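Local coordinates for putative uncharacterized protein (Ustilago maydis, PDB 4GNX), which binds single-stranded DNA as part of replication protein A, probably as its large subunit, through a series of OB-fold domains, at residues 7-18 with 91-99; 18-28 with 40-48. All coordinates share one frame; numbering follows the deposited sequence.

Overall arrangement
Two contacts illustrate how an OB-fold barrel is assembled from neighbouring and distant strands around a shared interior. Contact 2 pairs strands 17-30 and 39-46 as a hairpin, whereas contact 1 brings the chain leading into the first of these strands against strand 95-99, which runs parallel to strand 51-57. The two lie about 13 Å apart, centre to centre, and Ile18 belongs to both. They also touch directly: Phe99 CE2 of contact 1 lies 4.1 Å from Phe41 CZ of contact 2, and Leu91 CG lies 4.0 Å from Asn44 ND2. Contact 1 has its nearest atom about 4 Å from the bound nucleic acid. Contact 2 meets a thymidine of the DNA through Leu40.

Contact 1: 7-18 with 91-99; sequences EGLSPYQNRWTI and LQNEYEITF
Asn93 OD1 accepts the backbone N of Tyr95 at 2.8 Å, a nearly straight bond (166° at the hydrogen) that closes an Asx turn at the entrance to strand 95-99 of the OB fold. The donor stands well above the carbonyl plane, off the lone pairs. The other end of the amide is held too, since ND2 bonds to Glu51 O on the adjoining strand, so both polar atoms of Asn93 have partners. Across the contact, the carboxylate of Glu7 only approaches this amide.

Tyr95 carries the outer part of the interface. Pro11, second residue of the type I turn Ser10 to Gln13, lays CD over one face of the Tyr95 ring in a CH-pi contact, 3.9 Å from its centroid, while Glu94 CD covers the opposite face toward the rim. Leu9 O approaches Tyr95 CD2 obliquely at 3.5 Å.

Deeper in, the packing becomes wholly apolar and converges on one methyl. With CG1 of Ile97 anti to the carbonyl carbon (chi1 -68°), the chain carries CD1 toward Leu9 CD1, 4.1 Å away and crossing at about a right angle, and toward Trp16 CH2, also at 4.1 Å. Leu9 spans both neighbours, for its CD2 rests over a face of the Trp16 indole. Ile18 completes the cluster tip to tip, its CD1 4.0 Å from Ile97 CD1.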
loop_
_atom_site.group_PDB
_atom_site.type_symbol
_atom_site.label_atom_id
_atom_site.label_comp_id
_atom_site.label_asym_id
_atom_site.label_seq_id
_atom_site.Cartn_x
_atom_site.Cartn_y
_atom_site.Cartn_z
ATOM N N GLU C 7 -28.066 -1.381 -12.523
ATOM C CA GLU C 7 -27.118 -0.774 -13.447
ATOM C C GLU C 7 -27.702 0.374 -14.266
ATOM O O GLU C 7 -26.976 1.152 -14.883
ATOM C CB GLU C 7 -26.560 -1.844 -14.356
ATOM C CG GLU C 7 -25.328 -2.449 -13.755
ATOM C CD GLU C 7 -24.186 -1.453 -13.752
ATOM O OE1 GLU C 7 -23.801 -1.014 -14.871
ATOM O OE2 GLU C 7 -23.684 -1.106 -12.641
ATOM N N GLY C 8 -29.023 0.466 -14.249
ATOM C CA GLY C 8 -29.731 1.489 -14.958
ATOM C C GLY C 8 -29.842 2.793 -14.216
ATOM O O GLY C 8 -30.153 3.793 -14.827
ATOM N N LEU C 9 -29.578 2.797 -12.919
ATOM C CA LEU C 9 -29.770 3.979 -12.067
ATOM C C LEU C 9 -28.763 5.107 -12.245
ATOM O O LEU C 9 -27.574 4.876 -12.461
ATOM C CB LEU C 9 -29.737 3.568 -10.607
ATOM C CG LEU C 9 -30.656 2.428 -10.156
ATOM C CD1 LEU C 9 -30.192 1.930 -8.777
ATOM C CD2 LEU C 9 -32.125 2.846 -10.184
ATOM N N SER C 10 -29.239 6.334 -12.095
ATOM C CA SER C 10 -28.424 7.529 -12.324
ATOM C C SER C 10 -29.102 8.722 -11.660
ATOM O O SER C 10 -30.308 8.680 -11.389
ATOM C CB SER C 10 -28.309 7.815 -13.831
ATOM O OG SER C 10 -29.577 8.172 -14.369
ATOM N N PRO C 11 -28.348 9.805 -11.432
ATOM C CA PRO C 11 -28.983 11.041 -10.946
ATOM C C PRO C 11 -29.992 11.641 -11.944
ATOM O O PRO C 11 -30.885 12.391 -11.537
ATOM C CB PRO C 11 -27.804 12.006 -10.763
ATOM C CG PRO C 11 -26.555 11.175 -10.884
ATOM C CD PRO C 11 -26.904 9.977 -11.701
ATOM N N TYR C 12 -29.869 11.285 -13.227
ATOM C CA TYR C 12 -30.642 11.929 -14.318
ATOM C C TYR C 12 -32.097 11.458 -14.459
ATOM O O TYR C 12 -32.876 12.060 -15.198
ATOM C CB TYR C 12 -29.889 11.845 -15.673
ATOM C CG TYR C 12 -28.454 12.298 -15.560
ATOM C CD1 TYR C 12 -28.115 13.636 -15.690
ATOM C CD2 TYR C 12 -27.445 11.384 -15.255
ATOM C CE1 TYR C 12 -26.802 14.056 -15.548
ATOM C CE2 TYR C 12 -26.131 11.783 -15.114
ATOM C CZ TYR C 12 -25.811 13.120 -15.256
ATOM O OH TYR C 12 -24.499 13.508 -15.099
ATOM N N GLN C 13 -32.456 10.396 -13.741
ATOM C CA GLN C 13 -33.802 9.856 -13.780
ATOM C C GLN C 13 -34.287 9.718 -12.348
ATOM O O GLN C 13 -33.580 9.163 -11.494
ATOM C CB GLN C 13 -33.809 8.516 -14.510
ATOM C CG GLN C 13 -35.131 7.773 -14.490
ATOM C CD GLN C 13 -36.231 8.510 -15.239
ATOM O OE1 GLN C 13 -37.327 8.702 -14.715
ATOM N NE2 GLN C 13 -35.937 8.938 -16.469
ATOM N N ASN C 14 -35.486 10.238 -12.094
ATOM C CA ASN C 14 -36.030 10.295 -10.739
ATOM C C ASN C 14 -37.211 9.374 -10.478
ATOM O O ASN C 14 -37.454 8.992 -9.335
ATOM C CB ASN C 14 -36.382 11.730 -10.364
ATOM C CG ASN C 14 -35.157 12.617 -10.267
ATOM O OD1 ASN C 14 -34.040 12.129 -10.039
ATOM N ND2 ASN C 14 -35.352 13.927 -10.449
ATOM N N ARG C 15 -37.938 9.025 -11.535
ATOM C CA ARG C 15 -39.019 8.063 -11.436
ATOM C C ARG C 15 -38.440 6.656 -11.604
ATOM O O ARG C 15 -38.238 6.207 -12.733
ATOM C CB ARG C 15 -40.080 8.346 -12.508
ATOM C CG ARG C 15 -41.373 7.564 -12.322
ATOM C CD ARG C 15 -42.313 7.691 -13.508
ATOM N NE ARG C 15 -43.204 8.846 -13.411
ATOM C CZ ARG C 15 -44.323 8.882 -12.681
ATOM N NH1 ARG C 15 -44.696 7.830 -11.950
ATOM N NH2 ARG C 15 -45.076 9.977 -12.671
ATOM N N TRP C 16 -38.153 5.966 -10.498
ATOM C CA TRP C 16 -37.670 4.575 -10.578
ATOM C C TRP C 16 -38.006 3.726 -9.386
ATOM O O TRP C 16 -38.190 4.235 -8.271
ATOM C CB TRP C 16 -36.165 4.512 -10.857
ATOM C CG TRP C 16 -35.322 5.137 -9.769
ATOM C CD1 TRP C 16 -34.788 6.429 -9.740
ATOM C CD2 TRP C 16 -34.900 4.525 -8.501
ATOM N NE1 TRP C 16 -34.078 6.645 -8.581
ATOM C CE2 TRP C 16 -34.108 5.547 -7.794
ATOM C CE3 TRP C 16 -35.079 3.286 -7.910
ATOM C CZ2 TRP C 16 -33.549 5.307 -6.551
ATOM C CZ3 TRP C 16 -34.503 3.055 -6.662
ATOM C CH2 TRP C 16 -33.759 4.043 -5.997
ATOM N N THR C 17 -38.079 2.418 -9.635
ATOM C CA THR C 17 -38.203 1.385 -8.603
ATOM C C THR C 17 -37.256 0.215 -8.897
ATOM O O THR C 17 -37.145 -0.227 -10.039
ATOM C CB THR C 17 -39.642 0.840 -8.540
ATOM O OG1 THR C 17 -40.506 1.825 -7.961
ATOM C CG2 THR C 17 -39.713 -0.423 -7.703
ATOM N N ILE C 18 -36.581 -0.292 -7.873
ATOM C CA ILE C 18 -35.740 -1.469 -8.078
ATOM C C ILE C 18 -36.237 -2.670 -7.290
ATOM O O ILE C 18 -36.834 -2.513 -6.224
ATOM C CB ILE C 18 -34.241 -1.207 -7.772
ATOM C CG1 ILE C 18 -34.032 -0.782 -6.316
ATOM C CG2 ILE C 18 -33.647 -0.202 -8.759
ATOM C CD1 ILE C 18 -32.568 -0.589 -5.970
ATOM N N LEU C 91 -17.736 -2.274 -3.188
ATOM C CA LEU C 91 -18.278 -2.248 -4.545
ATOM C C LEU C 91 -17.553 -1.295 -5.514
ATOM O O LEU C 91 -16.964 -0.304 -5.092
ATOM C CB LEU C 91 -19.762 -1.884 -4.485
ATOM C CG LEU C 91 -20.675 -2.712 -3.560
ATOM C CD1 LEU C 91 -22.146 -2.280 -3.629
ATOM C CD2 LEU C 91 -20.537 -4.206 -3.838
ATOM N N GLN C 92 -17.603 -1.595 -6.810
ATOM C CA GLN C 92 -16.978 -0.718 -7.833
ATOM C C GLN C 92 -17.908 0.371 -8.378
ATOM O O GLN C 92 -17.466 1.251 -9.097
ATOM C CB GLN C 92 -16.451 -1.530 -9.028
ATOM C CG GLN C 92 -15.394 -2.561 -8.702
ATOM C CD GLN C 92 -14.046 -1.942 -8.426
ATOM O OE1 GLN C 92 -13.908 -1.104 -7.530
ATOM N NE2 GLN C 92 -13.034 -2.365 -9.183
ATOM N N ASN C 93 -19.191 0.305 -8.047
ATOM C CA ASN C 93 -20.178 1.211 -8.618
ATOM C C ASN C 93 -19.830 2.674 -8.463
ATOM O O ASN C 93 -19.475 3.143 -7.397
ATOM C CB ASN C 93 -21.558 0.941 -8.025
ATOM C CG ASN C 93 -22.690 1.418 -8.916
ATOM O OD1 ASN C 93 -22.558 2.381 -9.701
ATOM N ND2 ASN C 93 -23.842 0.754 -8.782
ATOM N N GLU C 94 -19.937 3.378 -9.574
ATOM C CA GLU C 94 -19.867 4.832 -9.655
ATOM C C GLU C 94 -20.922 5.538 -8.779
ATOM O O GLU C 94 -20.664 6.602 -8.209
ATOM C CB GLU C 94 -20.090 5.194 -11.118
ATOM C CG GLU C 94 -19.871 6.643 -11.501
ATOM C CD GLU C 94 -20.494 6.977 -12.847
ATOM O OE1 GLU C 94 -20.059 7.977 -13.464
ATOM O OE2 GLU C 94 -21.417 6.240 -13.283
ATOM N N TYR C 95 -22.116 4.959 -8.677
ATOM C CA TYR C 95 -23.154 5.557 -7.837
ATOM C C TYR C 95 -23.467 4.768 -6.554
ATOM O O TYR C 95 -23.054 3.612 -6.402
ATOM C CB TYR C 95 -24.432 5.779 -8.654
ATOM C CG TYR C 95 -24.230 6.632 -9.896
ATOM C CD1 TYR C 95 -23.649 7.889 -9.806
ATOM C CD2 TYR C 95 -24.637 6.179 -11.157
ATOM C CE1 TYR C 95 -23.457 8.666 -10.923
ATOM C CE2 TYR C 95 -24.458 6.952 -12.287
ATOM C CZ TYR C 95 -23.866 8.195 -12.164
ATOM O OH TYR C 95 -23.682 8.975 -13.284
ATOM N N GLU C 96 -24.147 5.435 -5.618
ATOM C CA GLU C 96 -24.861 4.770 -4.521
ATOM C C GLU C 96 -26.208 5.440 -4.209
ATOM O O GLU C 96 -26.526 6.500 -4.766
ATOM C CB GLU C 96 -23.991 4.558 -3.265
ATOM C CG GLU C 96 -23.197 5.746 -2.758
ATOM C CD GLU C 96 -21.985 5.341 -1.900
ATOM O OE1 GLU C 96 -21.622 6.132 -0.995
ATOM O OE2 GLU C 96 -21.366 4.260 -2.130
ATOM N N ILE C 97 -27.006 4.800 -3.352
ATOM C CA ILE C 97 -28.331 5.300 -3.010
ATOM C C ILE C 97 -28.403 5.831 -1.590
ATOM O O ILE C 97 -27.875 5.217 -0.666
ATOM C CB ILE C 97 -29.363 4.192 -3.132
ATOM C CG1 ILE C 97 -29.547 3.790 -4.596
ATOM C CG2 ILE C 97 -30.676 4.611 -2.481
ATOM C CD1 ILE C 97 -30.237 2.450 -4.757
ATOM N N THR C 98 -29.063 6.967 -1.410
ATOM C CA THR C 98 -29.339 7.469 -0.064
ATOM C C THR C 98 -30.846 7.520 0.162
ATOM O O THR C 98 -31.588 8.092 -0.633
ATOM C CB THR C 98 -28.746 8.869 0.203
ATOM O OG1 THR C 98 -27.491 9.004 -0.463
ATOM C CG2 THR C 98 -28.522 9.083 1.682
ATOM N N PHE C 99 -31.290 6.905 1.250
ATOM C CA PHE C 99 -32.686 6.919 1.604
ATOM C C PHE C 99 -33.079 8.290 2.131
ATOM O O PHE C 99 -32.499 8.800 3.095
ATOM C CB PHE C 99 -32.985 5.861 2.657
ATOM C CG PHE C 99 -32.664 4.466 2.229
ATOM C CD1 PHE C 99 -32.865 4.052 0.910
ATOM C CD2 PHE C 99 -32.203 3.537 3.162
ATOM C CE1 PHE C 99 -32.583 2.747 0.520
ATOM C CE2 PHE C 99 -31.918 2.234 2.780
ATOM C CZ PHE C 99 -32.114 1.837 1.458
#

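Contact 2: 18-28 with 40-48; sequences IKARVTSKSDI and LFSVNLLDD. With nucleotides of chain G.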
loop_
_atom_site.group_PDB
_atom_site.type_symbol
_atom_site.label_atom_id
_atom_site.label_comp_id
_atom_site.label_asym_id
_atom_site.label_seq_id
_atom_site.Cartn_x
_atom_site.Cartn_y
_atom_site.Cartn_z
ATOM N N ILE C 18 -36.581 -0.292 -7.873
ATOM C CA ILE C 18 -35.740 -1.469 -8.078
ATOM C C ILE C 18 -36.237 -2.670 -7.290
ATOM O O ILE C 18 -36.834 -2.513 -6.224
ATOM C CB ILE C 18 -34.241 -1.207 -7.772
ATOM C CG1 ILE C 18 -34.032 -0.782 -6.316
ATOM C CG2 ILE C 18 -33.647 -0.202 -8.759
ATOM C CD1 ILE C 18 -32.568 -0.589 -5.970
ATOM N N LYS C 19 -35.995 -3.858 -7.829
ATOM C CA LYS C 19 -36.253 -5.103 -7.120
ATOM C C LYS C 19 -34.906 -5.752 -6.809
ATOM O O LYS C 19 -34.209 -6.216 -7.714
ATOM C CB LYS C 19 -37.097 -6.022 -7.996
ATOM C CG LYS C 19 -38.275 -6.679 -7.281
ATOM C CD LYS C 19 -38.045 -8.162 -7.019
ATOM C CE LYS C 19 -38.541 -9.057 -8.153
ATOM N NZ LYS C 19 -39.748 -9.875 -7.814
ATOM N N ALA C 20 -34.521 -5.767 -5.534
ATOM C CA ALA C 20 -33.177 -6.222 -5.153
ATOM C C ALA C 20 -33.145 -7.010 -3.840
ATOM O O ALA C 20 -33.990 -6.777 -2.958
ATOM C CB ALA C 20 -32.251 -5.028 -5.060
ATOM N N ARG C 21 -32.187 -7.934 -3.690
ATOM C CA ARG C 21 -32.028 -8.565 -2.377
ATOM C C ARG C 21 -30.875 -7.991 -1.590
ATOM O O ARG C 21 -29.833 -7.676 -2.151
ATOM C CB ARG C 21 -32.010 -10.103 -2.406
ATOM C CG ARG C 21 -30.681 -10.764 -2.702
ATOM C CD ARG C 21 -30.558 -12.158 -2.085
ATOM N NE ARG C 21 -31.797 -12.943 -2.006
ATOM C CZ ARG C 21 -32.435 -13.478 -3.044
ATOM N NH1 ARG C 21 -31.987 -13.293 -4.282
ATOM N NH2 ARG C 21 -33.542 -14.187 -2.846
ATOM N N VAL C 22 -31.090 -7.835 -0.289
ATOM C CA VAL C 22 -30.070 -7.334 0.616
ATOM C C VAL C 22 -29.045 -8.426 0.831
ATOM O O VAL C 22 -29.362 -9.472 1.364
ATOM C CB VAL C 22 -30.640 -6.951 1.988
ATOM C CG1 VAL C 22 -29.518 -6.434 2.868
ATOM C CG2 VAL C 22 -31.745 -5.909 1.857
ATOM N N THR C 23 -27.813 -8.177 0.401
ATOM C CA THR C 23 -26.750 -9.142 0.593
ATOM C C THR C 23 -26.007 -8.910 1.895
ATOM O O THR C 23 -25.506 -9.864 2.478
ATOM C CB THR C 23 -25.744 -9.086 -0.532
ATOM O OG1 THR C 23 -25.188 -7.773 -0.564
ATOM C CG2 THR C 23 -26.423 -9.399 -1.842
ATOM N N SER C 24 -25.909 -7.656 2.344
ATOM C CA SER C 24 -25.311 -7.365 3.652
ATOM C C SER C 24 -25.792 -6.052 4.213
ATOM O O SER C 24 -26.213 -5.158 3.480
ATOM C CB SER C 24 -23.797 -7.306 3.563
ATOM O OG SER C 24 -23.416 -6.096 2.941
ATOM N N LYS C 25 -25.677 -5.926 5.522
ATOM C CA LYS C 25 -26.226 -4.802 6.247
ATOM C C LYS C 25 -25.248 -4.401 7.334
ATOM O O LYS C 25 -24.701 -5.241 8.036
ATOM C CB LYS C 25 -27.576 -5.205 6.858
ATOM C CG LYS C 25 -28.270 -4.140 7.708
ATOM C CD LYS C 25 -29.782 -4.373 7.836
ATOM C CE LYS C 25 -30.174 -5.032 9.153
ATOM N NZ LYS C 25 -31.551 -4.688 9.610
ATOM N N SER C 26 -25.011 -3.112 7.471
ATOM C CA SER C 26 -24.073 -2.638 8.464
ATOM C C SER C 26 -24.766 -2.628 9.811
ATOM O O SER C 26 -25.991 -2.679 9.879
ATOM C CB SER C 26 -23.673 -1.218 8.128
ATOM O OG SER C 26 -24.751 -0.359 8.428
ATOM N N ASP C 27 -23.983 -2.554 10.883
ATOM C CA ASP C 27 -24.514 -2.110 12.165
ATOM C C ASP C 27 -24.942 -0.644 12.075
ATOM O O ASP C 27 -24.761 0.023 11.042
ATOM C CB ASP C 27 -23.482 -2.302 13.274
ATOM C CG ASP C 27 -23.253 -3.768 13.605
ATOM O OD1 ASP C 27 -23.966 -4.607 13.010
ATOM O OD2 ASP C 27 -22.370 -4.088 14.449
ATOM N N ILE C 28 -25.530 -0.146 13.150
ATOM C CA ILE C 28 -25.866 1.259 13.209
ATOM C C ILE C 28 -24.651 2.027 13.723
ATOM O O ILE C 28 -24.117 1.733 14.792
ATOM C CB ILE C 28 -27.125 1.490 14.051
ATOM C CG1 ILE C 28 -28.331 0.917 13.305
ATOM C CG2 ILE C 28 -27.316 2.966 14.337
ATOM C CD1 ILE C 28 -29.560 0.708 14.165
ATOM N N LEU C 40 -26.307 6.397 11.266
ATOM C CA LEU C 40 -26.504 5.886 9.926
ATOM C C LEU C 40 -26.316 4.383 9.841
ATOM O O LEU C 40 -25.817 3.742 10.767
ATOM C CB LEU C 40 -25.535 6.553 8.962
ATOM C CG LEU C 40 -24.061 6.172 9.068
ATOM C CD1 LEU C 40 -23.734 4.950 8.229
ATOM C CD2 LEU C 40 -23.216 7.350 8.615
ATOM N N PHE C 41 -26.717 3.825 8.715
ATOM C CA PHE C 41 -26.455 2.433 8.457
ATOM C C PHE C 41 -26.458 2.279 6.958
ATOM O O PHE C 41 -26.840 3.197 6.223
ATOM C CB PHE C 41 -27.529 1.540 9.082
ATOM C CG PHE C 41 -28.729 1.356 8.211
ATOM C CD1 PHE C 41 -28.961 0.141 7.572
ATOM C CD2 PHE C 41 -29.620 2.406 7.990
ATOM C CE1 PHE C 41 -30.068 -0.027 6.743
ATOM C CE2 PHE C 41 -30.733 2.233 7.174
ATOM C CZ PHE C 41 -30.957 1.020 6.548
ATOM N N SER C 42 -26.045 1.117 6.499
ATOM C CA SER C 42 -26.053 0.877 5.090
ATOM C C SER C 42 -26.291 -0.567 4.778
ATOM O O SER C 42 -26.089 -1.458 5.590
ATOM C CB SER C 42 -24.738 1.314 4.464
ATOM O OG SER C 42 -23.696 0.466 4.893
ATOM N N VAL C 43 -26.701 -0.778 3.547
ATOM C CA VAL C 43 -27.084 -2.070 3.067
ATOM C C VAL C 43 -26.481 -2.226 1.680
ATOM O O VAL C 43 -26.335 -1.234 0.941
ATOM C CB VAL C 43 -28.617 -2.106 3.000
ATOM C CG1 VAL C 43 -29.121 -2.577 1.641
ATOM C CG2 VAL C 43 -29.189 -2.917 4.153
ATOM N N ASN C 44 -26.101 -3.445 1.331
ATOM C CA ASN C 44 -25.684 -3.709 -0.031
ATOM C C ASN C 44 -26.800 -4.445 -0.742
ATOM O O ASN C 44 -27.507 -5.258 -0.132
ATOM C CB ASN C 44 -24.352 -4.471 -0.090
ATOM C CG ASN C 44 -23.137 -3.568 0.123
ATOM O OD1 ASN C 44 -23.262 -2.383 0.436
ATOM N ND2 ASN C 44 -21.944 -4.133 -0.040
ATOM N N LEU C 45 -26.967 -4.145 -2.029
ATOM C CA LEU C 45 -28.089 -4.664 -2.820
ATOM C C LEU C 45 -27.628 -5.285 -4.131
ATOM O O LEU C 45 -26.700 -4.785 -4.770
ATOM C CB LEU C 45 -29.074 -3.540 -3.125
ATOM C CG LEU C 45 -29.651 -2.812 -1.925
ATOM C CD1 LEU C 45 -30.280 -1.529 -2.396
ATOM C CD2 LEU C 45 -30.680 -3.696 -1.252
ATOM N N LEU C 46 -28.314 -6.349 -4.533
ATOM C CA LEU C 46 -27.934 -7.141 -5.689
ATOM C C LEU C 46 -29.123 -7.495 -6.585
ATOM O O LEU C 46 -30.203 -7.844 -6.093
ATOM C CB LEU C 46 -27.286 -8.443 -5.214
ATOM C CG LEU C 46 -27.125 -9.554 -6.257
ATOM C CD1 LEU C 46 -25.881 -9.309 -7.112
ATOM C CD2 LEU C 46 -27.095 -10.920 -5.584
ATOM N N ASP C 47 -28.912 -7.411 -7.896
ATOM C CA ASP C 47 -29.824 -8.019 -8.859
ATOM C C ASP C 47 -29.074 -8.560 -10.086
ATOM O O ASP C 47 -27.835 -8.592 -10.101
ATOM C CB ASP C 47 -30.987 -7.070 -9.233
ATOM C CG ASP C 47 -30.554 -5.862 -10.077
ATOM O OD1 ASP C 47 -29.438 -5.842 -10.633
ATOM O OD2 ASP C 47 -31.357 -4.916 -10.197
ATOM N N ASP C 48 -29.836 -8.991 -11.095
ATOM C CA ASP C 48 -29.311 -9.464 -12.386
ATOM C C ASP C 48 -28.284 -8.520 -12.987
ATOM O O ASP C 48 -27.298 -8.967 -13.566
ATOM C CB ASP C 48 -30.438 -9.614 -13.406
ATOM C CG ASP C 48 -31.794 -9.849 -12.759
ATOM O OD1 ASP C 48 -32.031 -9.343 -11.629
ATOM O OD2 ASP C 48 -32.632 -10.534 -13.396
ATOM P P DT G 3 -19.146 12.801 8.155
ATOM O OP1 DT G 3 -18.546 13.585 9.265
ATOM O OP2 DT G 3 -18.496 12.789 6.823
ATOM O "O5'" DT G 3 -19.283 11.297 8.657
ATOM C "C5'" DT G 3 -19.441 11.029 10.060
ATOM C "C4'" DT G 3 -19.090 9.591 10.352
ATOM O "O4'" DT G 3 -19.794 8.741 9.420
ATOM C "C3'" DT G 3 -17.606 9.250 10.203
ATOM O "O3'" DT G 3 -17.215 8.439 11.316
ATOM C "C2'" DT G 3 -17.545 8.479 8.896
ATOM C "C1'" DT G 3 -18.892 7.791 8.890
ATOM N N1 DT G 3 -19.391 7.384 7.562
ATOM C C2 DT G 3 -19.351 6.043 7.246
ATOM O O2 DT G 3 -18.904 5.193 8.000
ATOM N N3 DT G 3 -19.842 5.736 6.001
ATOM C C4 DT G 3 -20.366 6.612 5.068
ATOM O O4 DT G 3 -20.780 6.185 3.993
ATOM C C5 DT G 3 -20.387 8.005 5.472
ATOM C C7 DT G 3 -20.936 9.030 4.531
ATOM C C6 DT G 3 -19.906 8.314 6.683
#
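Backbone hydrogen bonds form the frame, beginning with an antiparallel pair: Arg21 N to Leu46 O and Leu46 N to Arg21 O, each 3.1 Å. The ladder then breaks step in a way consistent with a beta bulge: Thr23 and Ser24 together face Asn44, whose O accepts Thr23 N at 3.0 Å and whose N donates to Ser24 O at 2.8 Å. Beyond it, Ser26 N reaches Ser42 O at 2.7 Å.

A side chain supplies the next bond. Ser26 OG, placed between its own backbone N and carbonyl carbon (chi1 73°), accepts Ser42 N at 2.8 Å and donates to Asp27 O, so two bonds fix this buried hydroxyl.

Apolar contacts line the face carrying Val22, Val43 and Leu45. Val22 splits its methyls, CG1 meeting Val43 CG2 at 3.8 Å and CG2 meeting Leu45 CD2. The stem of Lys25 lies along Val43 CG2, while its ammonium bonds to Tyr65 O and Leu68 O and makes a cation-pi contact with Tyr65.

The closest approach to thymidylate DT3 of chain G is made by carbon: Leu40 CD2 lies 3.8 Å from its O4'. Such a van der Waals contact with sugar and base would be expected to discriminate little between sequences, consistent with a general single-strand binder.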